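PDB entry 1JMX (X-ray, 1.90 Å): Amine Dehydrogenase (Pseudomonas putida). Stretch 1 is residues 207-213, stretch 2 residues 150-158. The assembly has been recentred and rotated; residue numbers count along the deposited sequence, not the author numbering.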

ATOM      1  N   ARG B 207     -15.331 -34.554   5.726  1.00 28.77           N
ATOM      2  CA  ARG B 207     -16.507 -34.646   4.852  1.00 28.27           C
ATOM      3  C   ARG B 207     -16.175 -34.945   3.381  1.00 27.52           C
ATOM      4  O   ARG B 207     -17.081 -35.147   2.573  1.00 28.24           O
ATOM      5  CB  ARG B 207     -17.360 -33.370   4.946  1.00 28.37           C
ATOM      6  CG  ARG B 207     -17.705 -32.935   6.378  1.00 31.25           C
ATOM      7  CD  ARG B 207     -18.865 -31.932   6.416  1.00 33.15           C
ATOM      8  NE  ARG B 207     -20.141 -32.573   6.087  1.00 37.13           N
ATOM      9  CZ  ARG B 207     -20.940 -32.207   5.083  1.00 38.56           C
ATOM     10  NH1 ARG B 207     -20.608 -31.192   4.300  1.00 39.35           N
ATOM     11  NH2 ARG B 207     -22.073 -32.865   4.854  1.00 40.08           N
ATOM     12  N   HIS B 208     -14.889 -34.943   3.027  1.00 27.34           N
ATOM     13  CA  HIS B 208     -14.451 -35.240   1.657  1.00 25.45           C
ATOM     14  C   HIS B 208     -15.137 -34.351   0.623  1.00 23.05           C
ATOM     15  O   HIS B 208     -15.760 -34.830  -0.323  1.00 22.48           O
ATOM     16  CB  HIS B 208     -14.723 -36.713   1.340  1.00 27.34           C
ATOM     17  CG  HIS B 208     -13.842 -37.283   0.273  1.00 29.67           C
ATOM     18  ND1 HIS B 208     -14.318 -38.130  -0.706  1.00 29.81           N
ATOM     19  CD2 HIS B 208     -12.508 -37.178   0.063  1.00 31.26           C
ATOM     20  CE1 HIS B 208     -13.316 -38.528  -1.469  1.00 31.00           C
ATOM     21  NE2 HIS B 208     -12.206 -37.964  -1.025  1.00 31.86           N
ATOM     22  N   GLU B 209     -15.049 -33.048   0.836  1.00 21.97           N
ATOM     23  CA  GLU B 209     -15.638 -32.093  -0.080  1.00 20.42           C
ATOM     24  C   GLU B 209     -14.701 -30.905  -0.270  1.00 18.28           C
ATOM     25  O   GLU B 209     -13.797 -30.676   0.539  1.00 16.18           O
ATOM     26  CB  GLU B 209     -17.027 -31.640   0.402  1.00 22.35           C
ATOM     27  CG  GLU B 209     -17.051 -30.927   1.743  1.00 26.32           C
ATOM     28  CD  GLU B 209     -18.465 -30.572   2.233  1.00 29.64           C
ATOM     29  OE1 GLU B 209     -18.564 -29.753   3.175  1.00 31.42           O
ATOM     30  OE2 GLU B 209     -19.471 -31.100   1.702  1.00 29.36           O
ATOM     31  N   PHE B 210     -14.851 -30.256  -1.421  1.00 17.47           N
ATOM     32  CA  PHE B 210     -14.082 -29.078  -1.795  1.00 16.25           C
ATOM     33  C   PHE B 210     -14.995 -27.922  -1.413  1.00 14.77           C
ATOM     34  O   PHE B 210     -16.000 -27.662  -2.069  1.00 14.13           O
ATOM     35  CB  PHE B 210     -13.811 -29.087  -3.307  1.00 15.94           C
ATOM     36  CG  PHE B 210     -13.005 -27.908  -3.812  1.00 16.72           C
ATOM     37  CD1 PHE B 210     -12.266 -27.105  -2.944  1.00 17.06           C
ATOM     38  CD2 PHE B 210     -12.985 -27.607  -5.173  1.00 18.62           C
ATOM     39  CE1 PHE B 210     -11.528 -26.022  -3.424  1.00 17.63           C
ATOM     40  CE2 PHE B 210     -12.246 -26.521  -5.669  1.00 18.46           C
ATOM     41  CZ  PHE B 210     -11.519 -25.730  -4.791  1.00 18.61           C
ATOM     42  N   SER B 211     -14.657 -27.255  -0.320  1.00 14.95           N
ATOM     43  CA  SER B 211     -15.475 -26.158   0.162  1.00 14.87           C
ATOM     44  C   SER B 211     -14.728 -24.841   0.238  1.00 14.88           C
ATOM     45  O   SER B 211     -13.516 -24.809   0.458  1.00 15.22           O
ATOM     46  CB  SER B 211     -16.050 -26.503   1.535  1.00 14.81           C
ATOM     47  OG  SER B 211     -15.025 -26.589   2.506  1.00 15.02           O
ATOM     48  N   MET B 212     -15.469 -23.757   0.037  1.00 14.43           N
ATOM     49  CA  MET B 212     -14.923 -22.411   0.093  1.00 14.45           C
ATOM     50  C   MET B 212     -16.014 -21.473   0.568  1.00 15.71           C
ATOM     51  O   MET B 212     -17.192 -21.742   0.353  1.00 16.58           O
ATOM     52  CB  MET B 212     -14.464 -21.947  -1.292  1.00 13.12           C
ATOM     53  CG  MET B 212     -13.359 -22.770  -1.914  1.00 14.27           C
ATOM     54  SD  MET B 212     -12.659 -21.968  -3.347  1.00 15.39           S
ATOM     55  CE  MET B 212     -14.006 -22.089  -4.500  1.00 13.28           C
ATOM     56  N   LEU B 213     -15.630 -20.405   1.265  1.00 15.83           N
ATOM     57  CA  LEU B 213     -16.593 -19.402   1.703  1.00 14.39           C
ATOM     58  C   LEU B 213     -16.617 -18.333   0.611  1.00 14.57           C
ATOM     59  O   LEU B 213     -15.682 -18.218  -0.195  1.00 14.00           O
ATOM     60  CB  LEU B 213     -16.172 -18.735   3.015  1.00 13.59           C
ATOM     61  CG  LEU B 213     -16.047 -19.495   4.335  1.00 13.56           C
ATOM     62  CD1 LEU B 213     -15.712 -18.490   5.414  1.00 12.07           C
ATOM     63  CD2 LEU B 213     -17.325 -20.231   4.671  1.00 12.98           C
TER
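Stretch 2 (150-158) VYLMRAADD

Residues 150-158 run alongside residues 207-213 of the same chain in nearly the opposite direction. The strand of the first stretch, 209-213, and the short strand 153-155 of the second make an angle of 165° between their N-to-C directions (signed crossing angle -165°), and their axes approach no closer than 8.3 Å. At that spacing the two strands are not paired through their backbones: no hydrogen bond crosses between the stretches, and the 384 Å² buried between them is owed chiefly to side chains. The nearest backbone approach in register places the CA of Phe 210 6.7 Å from the CA of Arg 154, while the CA of Glu 209 lies 8.7 Å from that of Ala 156.

Phe 210 and Arg 154 cover the most surface and form the centre of the contact. Both point their CA-to-CB bonds toward the opposing stretch. The phenyl ring, with chi1 in the t rotamer, receives the aliphatic part of the arginine over one face: Arg 154 CG stands 3.7 Å from the centroid of the Phe 210 ring and 20° off the ring normal, a CH-pi contact, and comes within 3.5 Å of Phe 210 CG. The arginine adopts m at chi1, chi2 and chi3, a folded course that leaves its guanidinium beside the backbone of the first stretch. There Arg 154 NH1 lies 3.8 Å from Glu 209 O, too far for a hydrogen bond.

The same phenyl ring meets Leu 152 at its edge, with Phe 210 CZ 3.5 Å from Leu 152 CB. Leu 152 also points toward the first stretch, and its CD1 reaches to 4.1 Å from Met 212 SD, so the leucine touches both inward-facing residues of strand 209-213. The alternation expected of an extended strand is evident here: Phe 210 and Met 212 point toward the second stretch, whereas Glu 209 and Ser 211 point away. Met 212 extends the apolar contact to Tyr 151, its SD lying 3.8 Å from Tyr 151 CE1 and 5.0 Å from the centroid of the tyrosine ring in an oblique sulfur-aromatic approach, while Met 212 CE is 3.7 Å from Tyr 151 OH.

Beyond strand 153-155, the chain continues to a more polar contact. The CA-to-CB bonds of His 208 and Asp 157 point sideways, but the ends of the side chains come together, with His 208 CE1 3.0 Å from Asp 157 OD1 at the edge of the imidazole.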

ATOM      1  N   VAL B 150      -7.241 -18.893 -12.298  1.00  9.77           N
ATOM      2  CA  VAL B 150      -7.503 -20.198 -11.712  1.00  8.69           C
ATOM      3  C   VAL B 150      -6.640 -20.346 -10.461  1.00  9.42           C
ATOM      4  O   VAL B 150      -5.478 -19.958 -10.454  1.00  9.27           O
ATOM      5  CB  VAL B 150      -7.203 -21.348 -12.724  1.00  7.76           C
ATOM      6  CG1 VAL B 150      -7.028 -22.679 -12.007  1.00  6.53           C
ATOM      7  CG2 VAL B 150      -8.323 -21.448 -13.761  1.00  5.62           C
ATOM      8  N   TYR B 151      -7.244 -20.840  -9.382  1.00 11.58           N
ATOM      9  CA  TYR B 151      -6.534 -21.065  -8.132  1.00 10.74           C
ATOM     10  C   TYR B 151      -6.755 -22.503  -7.636  1.00 10.81           C
ATOM     11  O   TYR B 151      -6.356 -23.432  -8.324  1.00 11.88           O
ATOM     12  CB  TYR B 151      -6.862 -19.978  -7.087  1.00 10.81           C
ATOM     13  CG  TYR B 151      -8.334 -19.718  -6.814  1.00 12.08           C
ATOM     14  CD1 TYR B 151      -8.916 -20.114  -5.607  1.00 11.66           C
ATOM     15  CD2 TYR B 151      -9.146 -19.073  -7.751  1.00 11.36           C
ATOM     16  CE1 TYR B 151     -10.260 -19.885  -5.343  1.00 10.46           C
ATOM     17  CE2 TYR B 151     -10.495 -18.840  -7.492  1.00 10.54           C
ATOM     18  CZ  TYR B 151     -11.044 -19.255  -6.285  1.00 11.52           C
ATOM     19  OH  TYR B 151     -12.387 -19.081  -6.025  1.00 12.35           O
ATOM     20  N   LEU B 152      -7.408 -22.702  -6.493  1.00 10.94           N
ATOM     21  CA  LEU B 152      -7.648 -24.044  -5.948  1.00 11.39           C
ATOM     22  C   LEU B 152      -8.248 -25.104  -6.887  1.00 12.23           C
ATOM     23  O   LEU B 152      -9.142 -24.825  -7.682  1.00 10.58           O
ATOM     24  CB  LEU B 152      -8.505 -23.962  -4.687  1.00 11.11           C
ATOM     25  CG  LEU B 152      -7.923 -23.163  -3.530  1.00 12.22           C
ATOM     26  CD1 LEU B 152      -8.851 -23.272  -2.343  1.00 12.68           C
ATOM     27  CD2 LEU B 152      -6.552 -23.680  -3.184  1.00 10.23           C
ATOM     28  N   MET B 153      -7.752 -26.334  -6.745  1.00 12.77           N
ATOM     29  CA  MET B 153      -8.189 -27.481  -7.533  1.00 12.59           C
ATOM     30  C   MET B 153      -8.221 -28.717  -6.642  1.00 13.25           C
ATOM     31  O   MET B 153      -7.383 -28.867  -5.758  1.00 13.37           O
ATOM     32  CB  MET B 153      -7.208 -27.758  -8.682  1.00 13.54           C
ATOM     33  CG  MET B 153      -7.031 -26.629  -9.688  1.00 14.43           C
ATOM     34  SD  MET B 153      -6.046 -27.134 -11.116  1.00 16.09           S
ATOM     35  CE  MET B 153      -4.656 -27.889 -10.329  1.00 10.81           C
ATOM     36  N   ARG B 154      -9.194 -29.596  -6.871  1.00 13.91           N
ATOM     37  CA  ARG B 154      -9.306 -30.840  -6.109  1.00 14.96           C
ATOM     38  C   ARG B 154      -9.765 -31.942  -7.055  1.00 15.03           C
ATOM     39  O   ARG B 154     -10.684 -31.748  -7.839  1.00 14.15           O
ATOM     40  CB  ARG B 154     -10.312 -30.714  -4.955  1.00 15.68           C
ATOM     41  CG  ARG B 154      -9.963 -29.706  -3.851  1.00 18.34           C
ATOM     42  CD  ARG B 154      -8.749 -30.094  -3.042  1.00 18.49           C
ATOM     43  NE  ARG B 154      -8.834 -31.455  -2.529  1.00 21.82           N
ATOM     44  CZ  ARG B 154      -9.502 -31.822  -1.438  1.00 23.15           C
ATOM     45  NH1 ARG B 154     -10.171 -30.924  -0.720  1.00 21.78           N
ATOM     46  NH2 ARG B 154      -9.472 -33.095  -1.046  1.00 22.30           N
ATOM     47  N   ALA B 155      -9.102 -33.088  -7.000  1.00 16.23           N
ATOM     48  CA  ALA B 155      -9.463 -34.209  -7.853  1.00 16.37           C
ATOM     49  C   ALA B 155     -10.542 -35.042  -7.176  1.00 17.61           C
ATOM     50  O   ALA B 155     -10.372 -35.497  -6.044  1.00 19.03           O
ATOM     51  CB  ALA B 155      -8.239 -35.070  -8.145  1.00 16.51           C
ATOM     52  N   ALA B 156     -11.677 -35.177  -7.847  1.00 17.08           N
ATOM     53  CA  ALA B 156     -12.777 -35.972  -7.337  1.00 18.62           C
ATOM     54  C   ALA B 156     -12.408 -37.455  -7.455  1.00 19.62           C
ATOM     55  O   ALA B 156     -11.437 -37.808  -8.123  1.00 19.87           O
ATOM     56  CB  ALA B 156     -14.042 -35.667  -8.116  1.00 16.96           C
ATOM     57  N   ASP B 157     -13.181 -38.301  -6.782  1.00 20.60           N
ATOM     58  CA  ASP B 157     -12.995 -39.753  -6.769  1.00 22.01           C
ATOM     59  C   ASP B 157     -12.988 -40.416  -8.144  1.00 21.98           C
ATOM     60  O   ASP B 157     -12.287 -41.410  -8.359  1.00 23.38           O
ATOM     61  CB  ASP B 157     -14.096 -40.417  -5.937  1.00 22.00           C
ATOM     62  CG  ASP B 157     -13.857 -40.320  -4.452  1.00 23.54           C
ATOM     63  OD1 ASP B 157     -12.751 -39.913  -4.030  1.00 24.37           O
ATOM     64  OD2 ASP B 157     -14.794 -40.672  -3.699  1.00 26.19           O
ATOM     65  N   ASP B 158     -13.816 -39.909  -9.049  1.00 21.88           N
ATOM     66  CA  ASP B 158     -13.898 -40.470 -10.387  1.00 22.59           C
ATOM     67  C   ASP B 158     -12.841 -39.895 -11.329  1.00 22.78           C
ATOM     68  O   ASP B 158     -13.023 -39.886 -12.548  1.00 23.69           O
ATOM     69  CB  ASP B 158     -15.296 -40.244 -10.954  1.00 24.04           C
ATOM     70  CG  ASP B 158     -15.563 -38.794 -11.297  1.00 26.66           C
ATOM     71  OD1 ASP B 158     -14.882 -37.894 -10.769  1.00 27.81           O
ATOM     72  OD2 ASP B 158     -16.457 -38.553 -12.122  1.00 29.41           O
TER